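PDB 6JUF: SspB protein from Streptomyces clavuligerus, which probably acts as a metal-dependent DNA nuclease in the phosphorothioation-sensing SspABCD-SspE system that defends bacteria against phages. Local coordinates for residues L6-H17 with K125-V133; Y236-R244 with R256-P264. All coordinates share one frame; numbering follows the deposited sequence.

Contact 1: L6-H17 with K125-V133; sequences LAEAAHSSFARH and KSWAPSWYV
The imidazole of His11 is held between Trp127 and Lys125. The six-membered ring of Trp127 stacks face to face on one side, planes at 29°, and Lys125 CB makes a CH-pi contact on the opposite face, 3.9 Å from the His11 centroid. Water 2 lies in the imidazole plane, joining NE2 to Lys125 O. In the backbone beside the imidazole, a single beta bridge pairs Ala10 with Ser126: Ser126 N donates to Ala9 O (3.0 Å) and His11 N to Ser126 O (2.8 Å). The extended Lys125 chain runs back past the carbonyls of Glu8 and Ala7 until NZ reaches Ala7 O at 2.8 Å; water 1 links the same NZ to Ala10 O.

The apolar part of the contact lies along helix 129-137. Pro129 CG sits over the Phe14 face, Ala9 CB is centred over the Tyr132 ring at 3.6 Å from its centroid, and Leu6 CD2 meets Val133 CG2 at 3.7 Å. Ser126 OG accepts from Ala128 N in an ST turn and bonds Leu117 O. Farther out, Asp172 of helix 166-180 is hydrogen-bonded to Ser130 OG and His17 NE2. His17's side chain is about 6 Å from that of Glu18, which binds magnesium in another structure of the protein but carries none here. Lys125 thus brings an amine, presumably charged, to Ala7 O in the last turn of helix 5-9, whose partial negative charge would probably favour it.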
loop_
_atom_site.group_PDB
_atom_site.type_symbol
_atom_site.label_atom_id
_atom_site.label_comp_id
_atom_site.label_asym_id
_atom_site.label_seq_id
_atom_site.Cartn_x
_atom_site.Cartn_y
_atom_site.Cartn_z
ATOM N N LEU B 6 24.331 18.687 -8.084
ATOM C CA LEU B 6 23.072 18.109 -8.561
ATOM C C LEU B 6 23.283 17.460 -9.949
ATOM O O LEU B 6 22.821 16.329 -10.209
ATOM C CB LEU B 6 21.960 19.177 -8.594
ATOM C CG LEU B 6 20.586 18.609 -9.059
ATOM C CD1 LEU B 6 20.066 17.446 -8.167
ATOM C CD2 LEU B 6 19.519 19.696 -9.190
ATOM N N ALA B 7 23.983 18.155 -10.846
ATOM C CA ALA B 7 24.308 17.558 -12.137
ATOM C C ALA B 7 25.085 16.255 -12.013
ATOM O O ALA B 7 24.916 15.341 -12.810
ATOM C CB ALA B 7 25.105 18.563 -12.970
ATOM N N GLU B 8 25.994 16.177 -11.054
ATOM C CA GLU B 8 26.798 14.989 -10.924
ATOM C C GLU B 8 25.966 13.806 -10.426
ATOM O O GLU B 8 26.222 12.648 -10.785
ATOM C CB GLU B 8 27.975 15.261 -10.029
ATOM C CG GLU B 8 28.896 16.311 -10.623
ATOM C CD GLU B 8 30.128 16.505 -9.775
ATOM O OE1 GLU B 8 30.407 17.667 -9.416
ATOM O OE2 GLU B 8 30.800 15.483 -9.466
ATOM N N ALA B 9 24.966 14.123 -9.623
ATOM C CA ALA B 9 24.134 13.116 -8.992
ATOM C C ALA B 9 23.004 12.664 -9.919
ATOM O O ALA B 9 22.576 11.492 -9.879
ATOM C CB ALA B 9 23.544 13.634 -7.682
ATOM N N ALA B 10 22.466 13.611 -10.683
ATOM C CA ALA B 10 21.173 13.369 -11.332
ATOM C C ALA B 10 21.054 13.808 -12.788
ATOM O O ALA B 10 21.654 14.776 -13.205
ATOM C CB ALA B 10 20.080 14.038 -10.492
ATOM N N HIS B 11 20.206 13.084 -13.535
ATOM C CA HIS B 11 19.819 13.529 -14.865
ATOM C C HIS B 11 18.839 14.677 -14.760
ATOM O O HIS B 11 18.125 14.840 -13.733
ATOM C CB HIS B 11 19.054 12.392 -15.534
ATOM C CG HIS B 11 19.886 11.174 -15.812
ATOM N ND1 HIS B 11 20.978 11.192 -16.600
ATOM C CD2 HIS B 11 19.752 9.881 -15.355
ATOM C CE1 HIS B 11 21.490 9.943 -16.671
ATOM N NE2 HIS B 11 20.736 9.143 -15.915
ATOM N N SER B 12 18.738 15.471 -15.815
ATOM C CA SER B 12 17.800 16.598 -15.876
ATOM C C SER B 12 16.409 16.047 -16.250
ATOM O O SER B 12 16.019 15.957 -17.404
ATOM C CB SER B 12 18.274 17.639 -16.903
ATOM O OG SER B 12 17.356 18.697 -16.870
ATOM N N SER B 13 15.698 15.561 -15.255
ATOM C CA SER B 13 14.385 15.017 -15.441
ATOM C C SER B 13 13.459 15.629 -14.399
ATOM O O SER B 13 13.638 15.393 -13.198
ATOM C CB SER B 13 14.427 13.476 -15.310
ATOM O OG SER B 13 13.122 12.920 -15.476
ATOM N N PHE B 14 12.452 16.391 -14.856
ATOM C CA PHE B 14 11.508 17.089 -13.955
ATOM C C PHE B 14 10.064 16.901 -14.431
ATOM O O PHE B 14 9.770 17.043 -15.632
ATOM C CB PHE B 14 11.840 18.609 -13.912
ATOM C CG PHE B 14 13.227 18.879 -13.392
ATOM C CD1 PHE B 14 13.448 19.074 -12.008
ATOM C CD2 PHE B 14 14.318 18.871 -14.271
ATOM C CE1 PHE B 14 14.751 19.243 -11.546
ATOM C CE2 PHE B 14 15.597 19.085 -13.785
ATOM C CZ PHE B 14 15.806 19.260 -12.446
ATOM N N ALA B 15 9.202 16.530 -13.482
ATOM C CA ALA B 15 7.731 16.494 -13.642
ATOM C C ALA B 15 7.274 15.482 -14.689
ATOM O O ALA B 15 6.166 15.581 -15.160
ATOM C CB ALA B 15 7.182 17.892 -13.947
ATOM N N ARG B 16 8.112 14.523 -15.076
ATOM C CA ARG B 16 7.657 13.533 -16.095
ATOM C C ARG B 16 6.620 12.562 -15.506
ATOM O O ARG B 16 5.945 11.831 -16.270
ATOM C CB ARG B 16 8.855 12.717 -16.593
ATOM C CG ARG B 16 9.999 13.556 -17.133
ATOM C CD ARG B 16 9.979 13.691 -18.609
ATOM N NE ARG B 16 11.165 14.426 -19.108
ATOM C CZ ARG B 16 11.899 14.014 -20.145
ATOM N NH1 ARG B 16 11.591 12.864 -20.808
ATOM N NH2 ARG B 16 12.951 14.725 -20.554
ATOM N N HIS B 17 6.448 12.533 -14.170
ATOM C CA HIS B 17 5.400 11.746 -13.523
ATOM C C HIS B 17 4.071 12.460 -13.587
ATOM O O HIS B 17 3.028 11.908 -13.190
ATOM C CB HIS B 17 5.767 11.559 -12.040
ATOM C CG HIS B 17 6.342 12.826 -11.423
ATOM N ND1 HIS B 17 5.553 13.901 -11.114
ATOM C CD2 HIS B 17 7.656 13.193 -11.116
ATOM C CE1 HIS B 17 6.374 14.895 -10.599
ATOM N NE2 HIS B 17 7.635 14.428 -10.616
ATOM N N LYS B 125 23.000 7.403 -12.894
ATOM C CA LYS B 125 22.634 8.589 -12.119
ATOM C C LYS B 125 21.150 8.493 -11.725
ATOM O O LYS B 125 20.377 7.671 -12.258
ATOM C CB LYS B 125 22.863 9.853 -12.963
ATOM C CG LYS B 125 24.292 10.308 -13.078
ATOM C CD LYS B 125 24.359 11.494 -14.056
ATOM C CE LYS B 125 25.696 12.201 -13.877
ATOM N NZ LYS B 125 25.763 13.432 -14.713
ATOM N N SER B 126 20.708 9.349 -10.822
ATOM C CA SER B 126 19.292 9.404 -10.412
ATOM C C SER B 126 18.431 10.123 -11.467
ATOM O O SER B 126 18.856 11.072 -12.104
ATOM C CB SER B 126 19.216 10.157 -9.096
ATOM O OG SER B 126 17.848 10.291 -8.650
ATOM N N TRP B 127 17.212 9.623 -11.604
ATOM C CA TRP B 127 16.147 10.227 -12.428
ATOM C C TRP B 127 15.319 11.181 -11.660
ATOM O O TRP B 127 14.347 11.692 -12.219
ATOM C CB TRP B 127 15.255 9.145 -13.077
ATOM C CG TRP B 127 16.019 8.326 -14.053
ATOM C CD1 TRP B 127 16.589 7.039 -13.875
ATOM C CD2 TRP B 127 16.421 8.745 -15.383
ATOM N NE1 TRP B 127 17.303 6.682 -14.994
ATOM C CE2 TRP B 127 17.235 7.669 -15.927
ATOM C CE3 TRP B 127 16.239 9.909 -16.136
ATOM C CZ2 TRP B 127 17.788 7.744 -17.165
ATOM C CZ3 TRP B 127 16.811 9.957 -17.398
ATOM C CH2 TRP B 127 17.569 8.905 -17.890
ATOM N N ALA B 128 15.639 11.451 -10.405
ATOM C CA ALA B 128 14.774 12.319 -9.580
ATOM C C ALA B 128 15.511 13.486 -8.938
ATOM O O ALA B 128 15.689 13.509 -7.707
ATOM C CB ALA B 128 14.007 11.473 -8.529
ATOM N N PRO B 129 15.994 14.434 -9.760
ATOM C CA PRO B 129 16.828 15.512 -9.156
ATOM C C PRO B 129 16.150 16.255 -8.019
ATOM O O PRO B 129 16.807 16.668 -7.067
ATOM C CB PRO B 129 17.158 16.417 -10.359
ATOM C CG PRO B 129 16.169 15.983 -11.473
ATOM C CD PRO B 129 15.980 14.489 -11.245
ATOM N N SER B 130 14.851 16.489 -8.146
ATOM C CA SER B 130 14.115 17.245 -7.100
ATOM C C SER B 130 14.143 16.518 -5.779
ATOM O O SER B 130 14.313 17.135 -4.703
ATOM C CB SER B 130 12.689 17.610 -7.513
ATOM O OG SER B 130 12.737 18.604 -8.518
ATOM N N TRP B 131 13.971 15.202 -5.858
ATOM C CA TRP B 131 14.103 14.365 -4.636
ATOM C C TRP B 131 15.496 14.401 -4.066
ATOM O O TRP B 131 15.677 14.486 -2.834
ATOM C CB TRP B 131 13.785 12.900 -4.980
ATOM C CG TRP B 131 12.286 12.567 -4.980
ATOM C CD1 TRP B 131 11.650 11.750 -4.081
ATOM C CD2 TRP B 131 11.266 12.948 -5.972
ATOM N NE1 TRP B 131 10.311 11.579 -4.415
ATOM C CE2 TRP B 131 10.024 12.317 -5.547
ATOM C CE3 TRP B 131 11.262 13.726 -7.156
ATOM C CZ2 TRP B 131 8.828 12.477 -6.260
ATOM C CZ3 TRP B 131 10.066 13.902 -7.846
ATOM C CH2 TRP B 131 8.868 13.319 -7.412
ATOM N N TYR B 132 16.489 14.294 -4.938
ATOM C CA TYR B 132 17.899 14.393 -4.509
ATOM C C TYR B 132 18.182 15.744 -3.789
ATOM O O TYR B 132 18.752 15.761 -2.714
ATOM C CB TYR B 132 18.879 14.150 -5.689
ATOM C CG TYR B 132 20.284 14.025 -5.150
ATOM C CD1 TYR B 132 21.094 15.161 -4.967
ATOM C CD2 TYR B 132 20.827 12.764 -4.863
ATOM C CE1 TYR B 132 22.386 15.030 -4.466
ATOM C CE2 TYR B 132 22.110 12.637 -4.333
ATOM C CZ TYR B 132 22.859 13.766 -4.122
ATOM O OH TYR B 132 24.117 13.638 -3.625
ATOM N N VAL B 133 17.728 16.870 -4.338
ATOM C CA VAL B 133 17.896 18.161 -3.629
ATOM C C VAL B 133 17.186 18.092 -2.271
ATOM O O VAL B 133 17.752 18.462 -1.248
ATOM C CB VAL B 133 17.308 19.345 -4.450
ATOM C CG1 VAL B 133 17.432 20.655 -3.610
ATOM C CG2 VAL B 133 18.085 19.505 -5.758
HETATM O O HOH W 1 23.186 15.255 -15.356
HETATM O O HOH W 2 20.703 6.330 -14.752
HETATM O O HOH W 3 12.828 15.645 -10.490
#

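Contact 2: Y236-R244 with R256-P264; sequences YACLDYAAR and RLANEPGAP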
loop_
_atom_site.group_PDB
_atom_site.type_symbol
_atom_site.label_atom_id
_atom_site.label_comp_id
_atom_site.label_asym_id
_atom_site.label_seq_id
_atom_site.Cartn_x
_atom_site.Cartn_y
_atom_site.Cartn_z
ATOM N N TYR B 236 23.212 -2.566 3.986
ATOM C CA TYR B 236 23.313 -2.660 2.536
ATOM C C TYR B 236 23.565 -1.237 1.925
ATOM O O TYR B 236 24.402 -1.058 1.056
ATOM C CB TYR B 236 22.008 -3.279 1.960
ATOM C CG TYR B 236 21.766 -2.838 0.503
ATOM C CD1 TYR B 236 22.447 -3.414 -0.531
ATOM C CD2 TYR B 236 20.838 -1.803 0.222
ATOM C CE1 TYR B 236 22.237 -2.991 -1.858
ATOM C CE2 TYR B 236 20.609 -1.377 -1.077
ATOM C CZ TYR B 236 21.348 -1.961 -2.117
ATOM O OH TYR B 236 21.143 -1.513 -3.387
ATOM N N ALA B 237 22.760 -0.267 2.397
ATOM C CA ALA B 237 22.877 1.081 1.858
ATOM C C ALA B 237 24.224 1.710 2.114
ATOM O O ALA B 237 24.813 2.351 1.223
ATOM C CB ALA B 237 21.740 1.959 2.383
ATOM N N CYS B 238 24.762 1.445 3.326
ATOM C CA CYS B 238 26.111 1.925 3.648
ATOM C C CYS B 238 27.197 1.376 2.701
ATOM O O CYS B 238 28.036 2.098 2.186
ATOM C CB CYS B 238 26.447 1.614 5.116
ATOM S SG CYS B 238 25.478 2.546 6.315
ATOM N N LEU B 239 27.126 0.056 2.482
ATOM C CA LEU B 239 28.085 -0.626 1.603
ATOM C C LEU B 239 27.894 -0.248 0.142
ATOM O O LEU B 239 28.881 -0.032 -0.589
ATOM C CB LEU B 239 27.984 -2.128 1.819
ATOM C CG LEU B 239 28.544 -2.649 3.144
ATOM C CD1 LEU B 239 27.890 -4.032 3.448
ATOM C CD2 LEU B 239 30.069 -2.728 3.173
ATOM N N ASP B 240 26.605 -0.111 -0.259
ATOM C CA ASP B 240 26.305 0.304 -1.630
ATOM C C ASP B 240 26.841 1.728 -1.873
ATOM O O ASP B 240 27.384 2.034 -2.929
ATOM C CB ASP B 240 24.804 0.250 -1.822
ATOM C CG ASP B 240 24.358 0.507 -3.255
ATOM O OD1 ASP B 240 24.888 -0.131 -4.183
ATOM O OD2 ASP B 240 23.459 1.365 -3.428
ATOM N N TYR B 241 26.685 2.587 -0.828
ATOM C CA TYR B 241 27.207 3.958 -0.913
ATOM C C TYR B 241 28.733 3.947 -1.109
ATOM O O TYR B 241 29.279 4.617 -1.987
ATOM C CB TYR B 241 26.788 4.788 0.306
ATOM C CG TYR B 241 27.220 6.217 0.157
ATOM C CD1 TYR B 241 26.449 7.107 -0.651
ATOM C CD2 TYR B 241 28.384 6.699 0.743
ATOM C CE1 TYR B 241 26.886 8.421 -0.805
ATOM C CE2 TYR B 241 28.814 8.005 0.556
ATOM C CZ TYR B 241 28.048 8.856 -0.212
ATOM O OH TYR B 241 28.443 10.137 -0.420
ATOM N N ALA B 242 29.426 3.161 -0.272
ATOM C CA ALA B 242 30.864 3.027 -0.377
ATOM C C ALA B 242 31.295 2.552 -1.770
ATOM O O ALA B 242 32.293 3.007 -2.325
ATOM C CB ALA B 242 31.364 2.095 0.718
ATOM N N ALA B 243 30.515 1.611 -2.316
ATOM C CA ALA B 243 30.752 1.015 -3.623
ATOM C C ALA B 243 30.750 2.005 -4.805
ATOM O O ALA B 243 31.264 1.699 -5.846
ATOM C CB ALA B 243 29.778 -0.121 -3.874
ATOM N N ARG B 244 30.138 3.165 -4.604
ATOM C CA ARG B 244 30.139 4.191 -5.614
ATOM C C ARG B 244 31.567 4.609 -5.950
ATOM O O ARG B 244 31.808 5.002 -7.064
ATOM C CB ARG B 244 29.370 5.418 -5.106
ATOM C CG ARG B 244 27.906 5.129 -4.900
ATOM C CD ARG B 244 27.233 6.412 -4.396
ATOM N NE ARG B 244 25.796 6.190 -4.090
ATOM C CZ ARG B 244 24.888 7.148 -3.962
ATOM N NH1 ARG B 244 25.203 8.467 -4.029
ATOM N NH2 ARG B 244 23.603 6.780 -3.727
ATOM N N ARG B 256 30.721 10.349 7.633
ATOM C CA ARG B 256 30.300 10.471 6.219
ATOM C C ARG B 256 28.999 9.717 5.960
ATOM O O ARG B 256 28.101 10.234 5.274
ATOM C CB ARG B 256 31.367 9.955 5.278
ATOM C CG ARG B 256 32.564 10.920 5.128
ATOM C CD ARG B 256 33.624 10.286 4.252
ATOM N NE ARG B 256 33.076 10.061 2.912
ATOM C CZ ARG B 256 33.558 9.215 2.007
ATOM N NH1 ARG B 256 34.630 8.460 2.263
ATOM N NH2 ARG B 256 32.941 9.116 0.822
ATOM N N LEU B 257 28.886 8.493 6.487
ATOM C CA LEU B 257 27.601 7.789 6.325
ATOM C C LEU B 257 26.395 8.557 6.882
ATOM O O LEU B 257 25.313 8.551 6.273
ATOM C CB LEU B 257 27.640 6.378 6.922
ATOM C CG LEU B 257 28.557 5.363 6.207
ATOM C CD1 LEU B 257 28.694 4.143 7.125
ATOM C CD2 LEU B 257 28.020 4.966 4.818
ATOM N N ALA B 258 26.577 9.214 8.022
ATOM C CA ALA B 258 25.532 9.962 8.679
ATOM C C ALA B 258 25.280 11.301 8.006
ATOM O O ALA B 258 24.147 11.761 8.080
ATOM C CB ALA B 258 25.939 10.218 10.142
ATOM N N ASN B 259 26.327 11.956 7.454
ATOM C CA ASN B 259 26.179 13.373 7.083
ATOM C C ASN B 259 26.379 13.762 5.610
ATOM O O ASN B 259 25.967 14.873 5.200
ATOM C CB ASN B 259 27.135 14.207 7.926
ATOM C CG ASN B 259 26.860 14.047 9.403
ATOM O OD1 ASN B 259 25.759 14.225 9.845
ATOM N ND2 ASN B 259 27.856 13.660 10.156
ATOM N N GLU B 260 27.096 12.934 4.850
ATOM C CA GLU B 260 27.477 13.282 3.497
ATOM C C GLU B 260 26.228 13.285 2.615
ATOM O O GLU B 260 25.432 12.351 2.680
ATOM C CB GLU B 260 28.490 12.294 2.936
ATOM C CG GLU B 260 29.205 12.714 1.667
ATOM C CD GLU B 260 30.471 11.918 1.485
ATOM O OE1 GLU B 260 31.503 12.308 2.070
ATOM O OE2 GLU B 260 30.422 10.902 0.782
ATOM N N PRO B 261 26.035 14.302 1.814
ATOM C CA PRO B 261 24.950 14.256 0.833
ATOM C C PRO B 261 25.069 13.009 -0.031
ATOM O O PRO B 261 26.117 12.679 -0.578
ATOM C CB PRO B 261 25.138 15.570 0.028
ATOM C CG PRO B 261 25.682 16.491 1.088
ATOM C CD PRO B 261 26.652 15.639 1.907
ATOM N N GLY B 262 23.961 12.287 -0.146
ATOM C CA GLY B 262 23.876 11.037 -0.927
ATOM C C GLY B 262 23.867 9.783 -0.059
ATOM O O GLY B 262 23.466 8.690 -0.515
ATOM N N ALA B 263 24.339 9.911 1.181
ATOM C CA ALA B 263 24.607 8.733 2.005
ATOM C C ALA B 263 23.350 8.367 2.826
ATOM O O ALA B 263 22.351 9.110 2.800
ATOM C CB ALA B 263 25.863 8.979 2.872
ATOM N N PRO B 264 23.353 7.254 3.548
ATOM C CA PRO B 264 22.148 6.781 4.201
ATOM C C PRO B 264 21.597 7.678 5.310
ATOM O O PRO B 264 20.374 7.691 5.536
ATOM C CB PRO B 264 22.576 5.420 4.801
ATOM C CG PRO B 264 23.642 4.975 3.860
ATOM C CD PRO B 264 24.408 6.227 3.510
#
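Ala263 and Glu260 meet the ring of Tyr241 over one face and at its edge. Ala263 CB is centred over the face, 3.7 Å from the ring centroid and only 7° off the normal, a CH-pi contact. At the edge, in the ring plane, is Glu260 OE2, which accepts from Tyr241 OH; the modelled 2.4 Å is very short, so its exact length is doubtful. The carboxylate is turned 52° from the ring. Arg256 grips it side-on with two nitrogens: NE forms a salt bridge with OE1 at 2.9 Å, on the syn side but out of the carboxylate plane, and NH2 meets the syn lone pair of OE2 at 3.1 Å, so OE2 serves both the arginine and the tyrosine. A second flat group, the guanidinium of Arg244, has Tyr241 CD1 against one of its faces.

Tyr241 extends from the helix with CG anti to the backbone N (chi1 -175°), which carries the hydroxyl across to the type II turn from Glu260 to Ala263. There the backbone comes close, Gly262 C lying 3.4 Å from Tyr241 CE1. One turn back along helix 231-243, Pro264 CG rests on the backbone and CB of Ala237, and Cys238 SG meets Leu257 CD1 at 3.7 Å.

All this joins helix 231-243 to the end of helix 254-259 and the start of helix 264-268. Trp115 of helix 107-118 touches Ala237, Arg244 and Pro264, while Cys238 also reaches Ile275 and Leu279 of helix 272-285 and Leu300 of strand 298-302.

From the N terminus, helix 5-9 and the loop after it pair with residues more than a hundred positions later: contact 1 closes that long loop, which contains helices 24-34 to 107-118 and the hairpin of strands 70-74 and 83-87. Contact 2 opens only afterwards and closes a short loop holding strand 250-253, so the two lie in series, neither nested nor crossed. They still meet in space, their centres about 18 Å apart, with Tyr132 OH packing 3.7 Å from Gly262 N. Helix 107-118 lies against both contacts, and Arg121, just beyond it, forms a salt bridge with Asp240.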